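Local coordinates for protein ectonucleoside triphosphate diphosphohydrolase 4 (Homo sapiens, PDB 6WG5) that belongs to the GDA1/CD39 family, whose members are related in fold to the actin-like ATPase superfamily, at residues 38-46 with 55-63; 175-186 with 477-487. All blocks are in the same frame, centred on the assembly; numbering follows the deposited sequence.

Contact 1: 38-46 with 55-63; sequences PNVNYGIVV and VFVYCWPRH
The indole of Trp60 lies across the backbone of strand 40-46: one face covers the carbonyl of Asn41, whose O stands 3.9 Å above the ring plane over its centre. Trp60 CZ3 comes 3.7 Å from the N of Gly43, which has no side chain, while water 1 sits in plane at the edge, weakly bonded to Trp60 NE1 and Asn41 OD1. Placing CG between the backbone N and the carbonyl carbon (chi1 53°) swings the ring over the partner strand. On the face of the sheet that carries Trp60, Gly43 O lies at the edge of the Tyr58 ring. The two strands form an antiparallel hairpin, their directions 155° apart; Asn41 with Trp60, Gly43 with Tyr58 and Val45 with Phe56 each make two N-H...O=C bonds. The other face is largely apolar, with Tyr42 and Cys59 among the valines and Ile44: Ile44 CG2 lies 3.6 Å from Val55 CG2, and Ala113 and Leu109 of helix 107-116 pack against it. Poorly ordered Arg62 gives NH2 to Asn39 OD1 (2.7 Å), its guanidinium turned 76° from the amide plane. Backbone pairing across the strands thus leaves the faces to side-chain packing, while charged Arg62 lies at the hairpin's exposed end, beyond the paired residues.

Contact 2: 175-186 with 477-487; sequences EGVYAWIGINFV and VQWTLGAILYR
The carbonyl oxygen of Tyr178 is approached from both helices: it accepts Gly182 N at 2.9 Å within its own helix and meets Gly482 CA of the other at 3.4 Å in a CA-H...O contact, nearly straight at 160°. The arrangement is a near-perpendicular helix-helix crossing, with axes 91° apart and only 6.5 Å from each other. Such closeness rests on glycine in both helices, Gly182 CA and Gly482 CA being 4.2 Å apart. Trp479 and Ala483 also touch Leu130 of strand 127-131, so helix 479-487 lies between that sheet and helix 172-186. Beside the crossing, Tyr178 acts as a knob in a hole formed by Trp479, Gly482, Ala483 and Tyr486. Its chi1 (-70°, CG anti to the carbonyl carbon) directs the ring at the other helix, where one face lies against Ala483 CA, 3.9 Å from the Tyr178 ring centroid. Trp479 is covered on one face by Thr480 CG2 and on the opposite face by Glu175 CG, in a CH-pi contact. The extended Glu175 chain continues to a salt bridge between OE1 and Arg136. No hydrogen bond joins the segments, so apolar contact does most of the holding. Leu485 CD1 lies over a face of the Phe185 ring, and Val186 CG1 meets Leu481 CD2 at 3.7 Å.

In the fold
Contact 1 lies toward the periphery, its centre about 23 Å from that of the chain, whereas contact 2 is more central at about 10 Å. Contact 1 is mostly buried but runs out to an exposed end; contact 2 is partly buried, with none of its touching residues fully exposed. They hold different elements, a hairpin and a helix pair, and differ in chemistry accordingly: regular backbone hydrogen bonds join the strands, apolar packing the helices. With centres about 15 Å apart, they meet through helix 479-487, which lies against strand 40-48 by way of Thr480 and Ile484 on Val45. Tyr58 OH and Thr480 OG1, 2.6 Å apart, probably share a hydrogen bond. Helix 172-186 touches strand 255-259, so contact 2 connects the two sheets.

Contact 1: 38-46 with 55-63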
loop_
_atom_site.group_PDB
_atom_site.type_symbol
_atom_site.label_atom_id
_atom_site.label_comp_id
_atom_site.label_asym_id
_atom_site.label_seq_id
_atom_site.Cartn_x
_atom_site.Cartn_y
_atom_site.Cartn_z
ATOM N N PRO A 38 19.020 -21.643 -19.169
ATOM C CA PRO A 38 18.740 -20.642 -20.211
ATOM C C PRO A 38 17.263 -20.330 -20.383
ATOM O O PRO A 38 16.933 -19.380 -21.106
ATOM C CB PRO A 38 19.317 -21.286 -21.477
ATOM C CG PRO A 38 19.201 -22.747 -21.227
ATOM C CD PRO A 38 19.418 -22.939 -19.749
ATOM N N ASN A 39 16.369 -21.087 -19.754
ATOM C CA ASN A 39 14.936 -20.869 -19.883
ATOM C C ASN A 39 14.379 -19.945 -18.807
ATOM O O ASN A 39 13.157 -19.782 -18.721
ATOM C CB ASN A 39 14.201 -22.212 -19.857
ATOM C CG ASN A 39 14.416 -23.015 -21.128
ATOM O OD1 ASN A 39 14.473 -22.458 -22.225
ATOM N ND2 ASN A 39 14.545 -24.328 -20.985
ATOM N N VAL A 40 15.238 -19.338 -17.991
ATOM C CA VAL A 40 14.829 -18.344 -17.005
ATOM C C VAL A 40 15.081 -16.961 -17.584
ATOM O O VAL A 40 16.131 -16.708 -18.186
ATOM C CB VAL A 40 15.581 -18.530 -15.672
ATOM C CG1 VAL A 40 15.212 -17.426 -14.687
ATOM C CG2 VAL A 40 15.276 -19.893 -15.073
ATOM N N ASN A 41 14.116 -16.064 -17.404
ATOM C CA ASN A 41 14.237 -14.680 -17.829
ATOM C C ASN A 41 14.165 -13.777 -16.606
ATOM O O ASN A 41 13.672 -14.174 -15.548
ATOM C CB ASN A 41 13.141 -14.315 -18.835
ATOM C CG ASN A 41 13.081 -15.285 -19.998
ATOM O OD1 ASN A 41 12.124 -16.048 -20.133
ATOM N ND2 ASN A 41 14.111 -15.266 -20.840
ATOM N N TYR A 42 14.665 -12.553 -16.758
ATOM C CA TYR A 42 14.868 -11.660 -15.628
ATOM C C TYR A 42 14.271 -10.289 -15.913
ATOM O O TYR A 42 14.097 -9.884 -17.065
ATOM C CB TYR A 42 16.364 -11.524 -15.299
ATOM C CG TYR A 42 17.047 -12.853 -15.059
ATOM C CD1 TYR A 42 17.469 -13.640 -16.125
ATOM C CD2 TYR A 42 17.264 -13.324 -13.771
ATOM C CE1 TYR A 42 18.087 -14.858 -15.913
ATOM C CE2 TYR A 42 17.883 -14.542 -13.549
ATOM C CZ TYR A 42 18.292 -15.304 -14.625
ATOM O OH TYR A 42 18.909 -16.516 -14.415
ATOM N N GLY A 43 13.956 -9.584 -14.837
ATOM C CA GLY A 43 13.477 -8.216 -14.926
ATOM C C GLY A 43 13.894 -7.460 -13.686
ATOM O O GLY A 43 14.022 -8.039 -12.603
ATOM N N ILE A 44 14.119 -6.158 -13.846
ATOM C CA ILE A 44 14.680 -5.325 -12.790
ATOM C C ILE A 44 13.786 -4.110 -12.591
ATOM O O ILE A 44 13.407 -3.446 -13.562
ATOM C CB ILE A 44 16.121 -4.886 -13.118
ATOM C CG1 ILE A 44 17.018 -6.111 -13.327
ATOM C CG2 ILE A 44 16.687 -4.031 -11.993
ATOM C CD1 ILE A 44 18.197 -5.853 -14.238
ATOM N N VAL A 45 13.458 -3.819 -11.333
ATOM C CA VAL A 45 12.646 -2.666 -10.966
ATOM C C VAL A 45 13.380 -1.894 -9.880
ATOM O O VAL A 45 13.874 -2.490 -8.916
ATOM C CB VAL A 45 11.247 -3.082 -10.471
ATOM C CG1 VAL A 45 10.387 -1.852 -10.200
ATOM C CG2 VAL A 45 10.574 -3.996 -11.482
ATOM N N VAL A 46 13.449 -0.574 -10.034
ATOM C CA VAL A 46 14.037 0.312 -9.036
ATOM C C VAL A 46 12.917 1.151 -8.436
ATOM O O VAL A 46 12.217 1.874 -9.155
ATOM C CB VAL A 46 15.134 1.204 -9.640
ATOM C CG1 VAL A 46 15.599 2.252 -8.633
ATOM C CG2 VAL A 46 16.311 0.360 -10.093
ATOM N N VAL A 55 16.364 -1.671 -5.369
ATOM C CA VAL A 55 16.316 -2.406 -6.626
ATOM C C VAL A 55 15.907 -3.841 -6.332
ATOM O O VAL A 55 16.361 -4.438 -5.349
ATOM C CB VAL A 55 17.669 -2.361 -7.366
ATOM C CG1 VAL A 55 18.793 -2.851 -6.464
ATOM C CG2 VAL A 55 17.612 -3.180 -8.653
ATOM N N PHE A 56 15.043 -4.390 -7.184
ATOM C CA PHE A 56 14.579 -5.766 -7.066
ATOM C C PHE A 56 14.804 -6.471 -8.393
ATOM O O PHE A 56 14.459 -5.932 -9.449
ATOM C CB PHE A 56 13.091 -5.832 -6.696
ATOM C CG PHE A 56 12.738 -5.086 -5.440
ATOM C CD1 PHE A 56 12.576 -5.760 -4.242
ATOM C CD2 PHE A 56 12.555 -3.714 -5.462
ATOM C CE1 PHE A 56 12.246 -5.076 -3.088
ATOM C CE2 PHE A 56 12.227 -3.027 -4.311
ATOM C CZ PHE A 56 12.072 -3.708 -3.123
ATOM N N VAL A 57 15.377 -7.669 -8.341
ATOM C CA VAL A 57 15.530 -8.516 -9.518
ATOM C C VAL A 57 14.472 -9.606 -9.448
ATOM O O VAL A 57 14.402 -10.354 -8.465
ATOM C CB VAL A 57 16.941 -9.117 -9.608
ATOM C CG1 VAL A 57 17.065 -9.999 -10.847
ATOM C CG2 VAL A 57 17.989 -8.016 -9.634
ATOM N N TYR A 58 13.648 -9.692 -10.486
ATOM C CA TYR A 58 12.635 -10.725 -10.608
ATOM C C TYR A 58 12.987 -11.652 -11.762
ATOM O O TYR A 58 13.546 -11.221 -12.774
ATOM C CB TYR A 58 11.249 -10.117 -10.842
ATOM C CG TYR A 58 10.773 -9.235 -9.712
ATOM C CD1 TYR A 58 10.096 -9.772 -8.627
ATOM C CD2 TYR A 58 11.001 -7.868 -9.732
ATOM C CE1 TYR A 58 9.660 -8.973 -7.593
ATOM C CE2 TYR A 58 10.568 -7.059 -8.701
ATOM C CZ TYR A 58 9.898 -7.618 -7.634
ATOM O OH TYR A 58 9.463 -6.818 -6.603
ATOM N N CYS A 59 12.658 -12.928 -11.599
ATOM C CA CYS A 59 12.859 -13.915 -12.645
ATOM C C CYS A 59 11.598 -14.753 -12.798
ATOM O O CYS A 59 10.715 -14.750 -11.937
ATOM C CB CYS A 59 14.067 -14.815 -12.347
ATOM S SG CYS A 59 13.980 -15.696 -10.772
ATOM N N TRP A 60 11.520 -15.467 -13.919
ATOM C CA TRP A 60 10.382 -16.331 -14.199
ATOM C C TRP A 60 10.801 -17.363 -15.233
ATOM O O TRP A 60 11.691 -17.091 -16.045
ATOM C CB TRP A 60 9.180 -15.523 -14.708
ATOM C CG TRP A 60 9.482 -14.635 -15.882
ATOM C CD1 TRP A 60 9.406 -14.966 -17.204
ATOM C CD2 TRP A 60 9.901 -13.265 -15.836
ATOM N NE1 TRP A 60 9.752 -13.888 -17.983
ATOM C CE2 TRP A 60 10.061 -12.832 -17.168
ATOM C CE3 TRP A 60 10.156 -12.363 -14.798
ATOM C CZ2 TRP A 60 10.466 -11.538 -17.488
ATOM C CZ3 TRP A 60 10.558 -11.078 -15.119
ATOM C CH2 TRP A 60 10.708 -10.679 -16.451
ATOM N N PRO A 61 10.190 -18.541 -15.232
ATOM C CA PRO A 61 10.473 -19.538 -16.265
ATOM C C PRO A 61 9.668 -19.238 -17.525
ATOM O O PRO A 61 8.866 -18.306 -17.575
ATOM C CB PRO A 61 10.034 -20.846 -15.609
ATOM C CG PRO A 61 8.907 -20.441 -14.723
ATOM C CD PRO A 61 9.222 -19.044 -14.240
ATOM N N ARG A 62 9.894 -20.051 -18.553
ATOM C CA ARG A 62 9.173 -19.871 -19.804
ATOM C C ARG A 62 7.673 -20.013 -19.573
ATOM O O ARG A 62 7.226 -20.818 -18.753
ATOM C CB ARG A 62 9.643 -20.888 -20.844
ATOM C CG ARG A 62 9.006 -20.700 -22.213
ATOM C CD ARG A 62 9.450 -21.768 -23.198
ATOM N NE ARG A 62 10.904 -21.846 -23.306
ATOM C CZ ARG A 62 11.657 -20.954 -23.940
ATOM N NH1 ARG A 62 11.100 -19.899 -24.523
ATOM N NH2 ARG A 62 12.974 -21.111 -23.985
ATOM N N HIS A 63 6.899 -19.216 -20.302
ATOM C CA HIS A 63 5.448 -19.292 -20.218
ATOM C C HIS A 63 4.952 -20.601 -20.826
ATOM O O HIS A 63 5.421 -21.030 -21.884
ATOM C CB HIS A 63 4.824 -18.096 -20.934
ATOM C CG HIS A 63 3.358 -17.933 -20.682
ATOM N ND1 HIS A 63 2.397 -18.518 -21.478
ATOM C CD2 HIS A 63 2.688 -17.244 -19.729
ATOM C CE1 HIS A 63 1.198 -18.203 -21.022
ATOM N NE2 HIS A 63 1.346 -17.429 -19.962
HETATM O O HOH W 1 9.555 -14.161 -21.404
#

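Contact 2: 175-186 with 477-487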
loop_
_atom_site.group_PDB
_atom_site.type_symbol
_atom_site.label_atom_id
_atom_site.label_comp_id
_atom_site.label_asym_id
_atom_site.label_seq_id
_atom_site.Cartn_x
_atom_site.Cartn_y
_atom_site.Cartn_z
ATOM N N GLU A 175 0.780 3.695 -7.917
ATOM C CA GLU A 175 1.417 2.957 -6.833
ATOM C C GLU A 175 0.403 2.080 -6.108
ATOM O O GLU A 175 0.701 0.934 -5.753
ATOM C CB GLU A 175 2.084 3.928 -5.862
ATOM C CG GLU A 175 3.149 3.294 -4.988
ATOM C CD GLU A 175 3.708 4.256 -3.956
ATOM O OE1 GLU A 175 3.495 5.480 -4.103
ATOM O OE2 GLU A 175 4.359 3.787 -2.998
ATOM N N GLY A 176 -0.806 2.600 -5.891
ATOM C CA GLY A 176 -1.843 1.798 -5.267
ATOM C C GLY A 176 -2.260 0.616 -6.120
ATOM O O GLY A 176 -2.454 -0.491 -5.611
ATOM N N VAL A 177 -2.404 0.831 -7.431
ATOM C CA VAL A 177 -2.751 -0.268 -8.329
ATOM C C VAL A 177 -1.667 -1.337 -8.293
ATOM O O VAL A 177 -1.951 -2.529 -8.129
ATOM C CB VAL A 177 -2.978 0.253 -9.760
ATOM C CG1 VAL A 177 -3.262 -0.906 -10.717
ATOM C CG2 VAL A 177 -4.127 1.245 -9.788
ATOM N N TYR A 178 -0.406 -0.926 -8.446
ATOM C CA TYR A 178 0.691 -1.890 -8.432
ATOM C C TYR A 178 0.710 -2.686 -7.133
ATOM O O TYR A 178 0.929 -3.903 -7.146
ATOM C CB TYR A 178 2.027 -1.170 -8.634
ATOM C CG TYR A 178 2.246 -0.607 -10.026
ATOM C CD1 TYR A 178 1.669 -1.198 -11.143
ATOM C CD2 TYR A 178 3.044 0.513 -10.220
ATOM C CE1 TYR A 178 1.876 -0.687 -12.410
ATOM C CE2 TYR A 178 3.257 1.030 -11.483
ATOM C CZ TYR A 178 2.671 0.426 -12.574
ATOM O OH TYR A 178 2.879 0.938 -13.834
ATOM N N ALA A 179 0.488 -2.022 -5.999
ATOM C CA ALA A 179 0.450 -2.741 -4.729
ATOM C C ALA A 179 -0.735 -3.696 -4.681
ATOM O O ALA A 179 -0.625 -4.808 -4.151
ATOM C CB ALA A 179 0.394 -1.753 -3.566
ATOM N N TRP A 180 -1.878 -3.281 -5.232
ATOM C CA TRP A 180 -3.042 -4.157 -5.264
ATOM C C TRP A 180 -2.782 -5.381 -6.134
ATOM O O TRP A 180 -3.185 -6.497 -5.785
ATOM C CB TRP A 180 -4.259 -3.378 -5.763
ATOM C CG TRP A 180 -5.510 -4.192 -5.841
ATOM C CD1 TRP A 180 -6.441 -4.361 -4.858
ATOM C CD2 TRP A 180 -5.974 -4.944 -6.967
ATOM N NE1 TRP A 180 -7.456 -5.174 -5.303
ATOM C CE2 TRP A 180 -7.192 -5.546 -6.596
ATOM C CE3 TRP A 180 -5.476 -5.167 -8.256
ATOM C CZ2 TRP A 180 -7.919 -6.356 -7.462
ATOM C CZ3 TRP A 180 -6.199 -5.974 -9.116
ATOM C CH2 TRP A 180 -7.406 -6.559 -8.716
ATOM N N ILE A 181 -2.103 -5.191 -7.270
ATOM C CA ILE A 181 -1.736 -6.321 -8.119
ATOM C C ILE A 181 -0.773 -7.243 -7.385
ATOM O O ILE A 181 -0.878 -8.474 -7.468
ATOM C CB ILE A 181 -1.133 -5.818 -9.446
ATOM C CG1 ILE A 181 -2.196 -5.103 -10.282
ATOM C CG2 ILE A 181 -0.528 -6.977 -10.245
ATOM C CD1 ILE A 181 -1.637 -4.373 -11.491
ATOM N N GLY A 182 0.180 -6.665 -6.654
ATOM C CA GLY A 182 1.187 -7.476 -5.991
ATOM C C GLY A 182 0.587 -8.461 -5.005
ATOM O O GLY A 182 0.926 -9.647 -5.010
ATOM N N ILE A 183 -0.313 -7.984 -4.144
ATOM C CA ILE A 183 -0.857 -8.852 -3.104
ATOM C C ILE A 183 -1.744 -9.927 -3.717
ATOM O O ILE A 183 -1.656 -11.105 -3.350
ATOM C CB ILE A 183 -1.611 -8.025 -2.045
ATOM C CG1 ILE A 183 -2.029 -8.930 -0.884
ATOM C CG2 ILE A 183 -2.832 -7.329 -2.650
ATOM C CD1 ILE A 183 -2.736 -8.212 0.248
ATOM N N ASN A 184 -2.608 -9.550 -4.661
ATOM C CA ASN A 184 -3.511 -10.528 -5.254
ATOM C C ASN A 184 -2.754 -11.554 -6.081
ATOM O O ASN A 184 -3.201 -12.699 -6.209
ATOM C CB ASN A 184 -4.561 -9.824 -6.109
ATOM C CG ASN A 184 -5.659 -9.206 -5.276
ATOM O OD1 ASN A 184 -6.603 -9.887 -4.874
ATOM N ND2 ASN A 184 -5.538 -7.910 -5.000
ATOM N N PHE A 185 -1.610 -11.170 -6.643
ATOM C CA PHE A 185 -0.815 -12.123 -7.407
ATOM C C PHE A 185 -0.273 -13.225 -6.506
ATOM O O PHE A 185 -0.464 -14.415 -6.784
ATOM C CB PHE A 185 0.321 -11.398 -8.121
ATOM C CG PHE A 185 1.161 -12.296 -8.972
ATOM C CD1 PHE A 185 0.647 -12.850 -10.130
ATOM C CD2 PHE A 185 2.464 -12.590 -8.612
ATOM C CE1 PHE A 185 1.415 -13.679 -10.917
ATOM C CE2 PHE A 185 3.238 -13.418 -9.395
ATOM C CZ PHE A 185 2.713 -13.965 -10.551
ATOM N N VAL A 186 0.403 -12.851 -5.417
ATOM C CA VAL A 186 0.956 -13.858 -4.514
ATOM C C VAL A 186 -0.159 -14.684 -3.889
ATOM O O VAL A 186 0.025 -15.874 -3.607
ATOM C CB VAL A 186 1.842 -13.200 -3.435
ATOM C CG1 VAL A 186 3.027 -12.495 -4.077
ATOM C CG2 VAL A 186 1.039 -12.228 -2.582
ATOM N N VAL A 477 4.833 -7.095 1.066
ATOM C CA VAL A 477 4.128 -6.826 -0.183
ATOM C C VAL A 477 4.986 -5.896 -1.030
ATOM O O VAL A 477 5.290 -4.770 -0.622
ATOM C CB VAL A 477 2.744 -6.216 0.078
ATOM C CG1 VAL A 477 2.051 -5.871 -1.241
ATOM C CG2 VAL A 477 1.888 -7.172 0.893
ATOM N N GLN A 478 5.374 -6.363 -2.213
ATOM C CA GLN A 478 6.192 -5.588 -3.137
ATOM C C GLN A 478 5.280 -4.983 -4.196
ATOM O O GLN A 478 4.812 -5.691 -5.093
ATOM C CB GLN A 478 7.258 -6.464 -3.796
ATOM C CG GLN A 478 7.944 -7.461 -2.874
ATOM C CD GLN A 478 8.823 -6.795 -1.836
ATOM O OE1 GLN A 478 8.881 -5.569 -1.747
ATOM N NE2 GLN A 478 9.518 -7.604 -1.044
ATOM N N TRP A 479 5.023 -3.675 -4.102
ATOM C CA TRP A 479 4.330 -3.015 -5.204
ATOM C C TRP A 479 5.161 -3.080 -6.476
ATOM O O TRP A 479 4.608 -3.044 -7.581
ATOM C CB TRP A 479 3.984 -1.564 -4.852
ATOM C CG TRP A 479 5.145 -0.602 -4.784
ATOM C CD1 TRP A 479 5.760 -0.141 -3.659
ATOM C CD2 TRP A 479 5.810 0.030 -5.889
ATOM N NE1 TRP A 479 6.768 0.732 -3.990
ATOM C CE2 TRP A 479 6.820 0.853 -5.353
ATOM C CE3 TRP A 479 5.652 -0.024 -7.277
ATOM C CZ2 TRP A 479 7.667 1.614 -6.155
ATOM C CZ3 TRP A 479 6.495 0.733 -8.071
ATOM C CH2 TRP A 479 7.489 1.541 -7.508
ATOM N N THR A 480 6.485 -3.194 -6.342
ATOM C CA THR A 480 7.334 -3.398 -7.511
ATOM C C THR A 480 7.003 -4.707 -8.217
ATOM O O THR A 480 7.219 -4.832 -9.428
ATOM C CB THR A 480 8.808 -3.373 -7.103
ATOM O OG1 THR A 480 9.034 -4.319 -6.050
ATOM C CG2 THR A 480 9.212 -1.983 -6.630
ATOM N N LEU A 481 6.483 -5.693 -7.481
ATOM C CA LEU A 481 6.084 -6.952 -8.102
ATOM C C LEU A 481 4.881 -6.757 -9.017
ATOM O O LEU A 481 4.824 -7.334 -10.109
ATOM C CB LEU A 481 5.777 -7.992 -7.027
ATOM C CG LEU A 481 5.250 -9.340 -7.516
ATOM C CD1 LEU A 481 6.222 -9.992 -8.485
ATOM C CD2 LEU A 481 4.981 -10.250 -6.330
ATOM N N GLY A 482 3.904 -5.959 -8.586
ATOM C CA GLY A 482 2.792 -5.638 -9.462
ATOM C C GLY A 482 3.218 -4.806 -10.652
ATOM O O GLY A 482 2.618 -4.900 -11.727
ATOM N N ALA A 483 4.257 -3.986 -10.483
ATOM C CA ALA A 483 4.758 -3.182 -11.592
ATOM C C ALA A 483 5.394 -4.062 -12.661
ATOM O O ALA A 483 5.034 -3.980 -13.840
ATOM C CB ALA A 483 5.760 -2.149 -11.076
ATOM N N ILE A 484 6.345 -4.913 -12.266
ATOM C CA ILE A 484 6.976 -5.811 -13.230
ATOM C C ILE A 484 5.928 -6.703 -13.881
ATOM O O ILE A 484 5.992 -6.990 -15.082
ATOM C CB ILE A 484 8.083 -6.640 -12.549
ATOM C CG1 ILE A 484 8.894 -7.420 -13.584
ATOM C CG2 ILE A 484 7.498 -7.600 -11.521
ATOM C CD1 ILE A 484 9.979 -6.609 -14.239
ATOM N N LEU A 485 4.943 -7.152 -13.101
ATOM C CA LEU A 485 3.919 -8.037 -13.644
ATOM C C LEU A 485 3.091 -7.327 -14.706
ATOM O O LEU A 485 2.718 -7.927 -15.721
ATOM C CB LEU A 485 3.027 -8.550 -12.513
ATOM C CG LEU A 485 2.057 -9.685 -12.843
ATOM C CD1 LEU A 485 2.805 -10.939 -13.272
ATOM C CD2 LEU A 485 1.170 -9.977 -11.642
ATOM N N TYR A 486 2.801 -6.042 -14.495
ATOM C CA TYR A 486 2.014 -5.290 -15.465
ATOM C C TYR A 486 2.844 -4.903 -16.684
ATOM O O TYR A 486 2.353 -4.969 -17.816
ATOM C CB TYR A 486 1.421 -4.043 -14.811
ATOM C CG TYR A 486 0.474 -3.285 -15.713
ATOM C CD1 TYR A 486 0.857 -2.097 -16.319
ATOM C CD2 TYR A 486 -0.801 -3.767 -15.972
ATOM C CE1 TYR A 486 -0.004 -1.407 -17.149
ATOM C CE2 TYR A 486 -1.669 -3.085 -16.800
ATOM C CZ TYR A 486 -1.266 -1.905 -17.387
ATOM O OH TYR A 486 -2.131 -1.222 -18.214
ATOM N N ARG A 487 4.104 -4.504 -16.481
ATOM C CA ARG A 487 4.920 -4.056 -17.606
ATOM C C ARG A 487 5.293 -5.206 -18.535
ATOM O O ARG A 487 5.469 -4.991 -19.739
ATOM C CB ARG A 487 6.181 -3.353 -17.100
ATOM C CG ARG A 487 5.931 -2.062 -16.309
ATOM C CD ARG A 487 5.106 -1.045 -17.094
ATOM N NE ARG A 487 5.681 -0.746 -18.404
ATOM C CZ ARG A 487 6.543 0.239 -18.649
ATOM N NH1 ARG A 487 6.948 1.046 -17.674
ATOM N NH2 ARG A 487 7.003 0.420 -19.880
#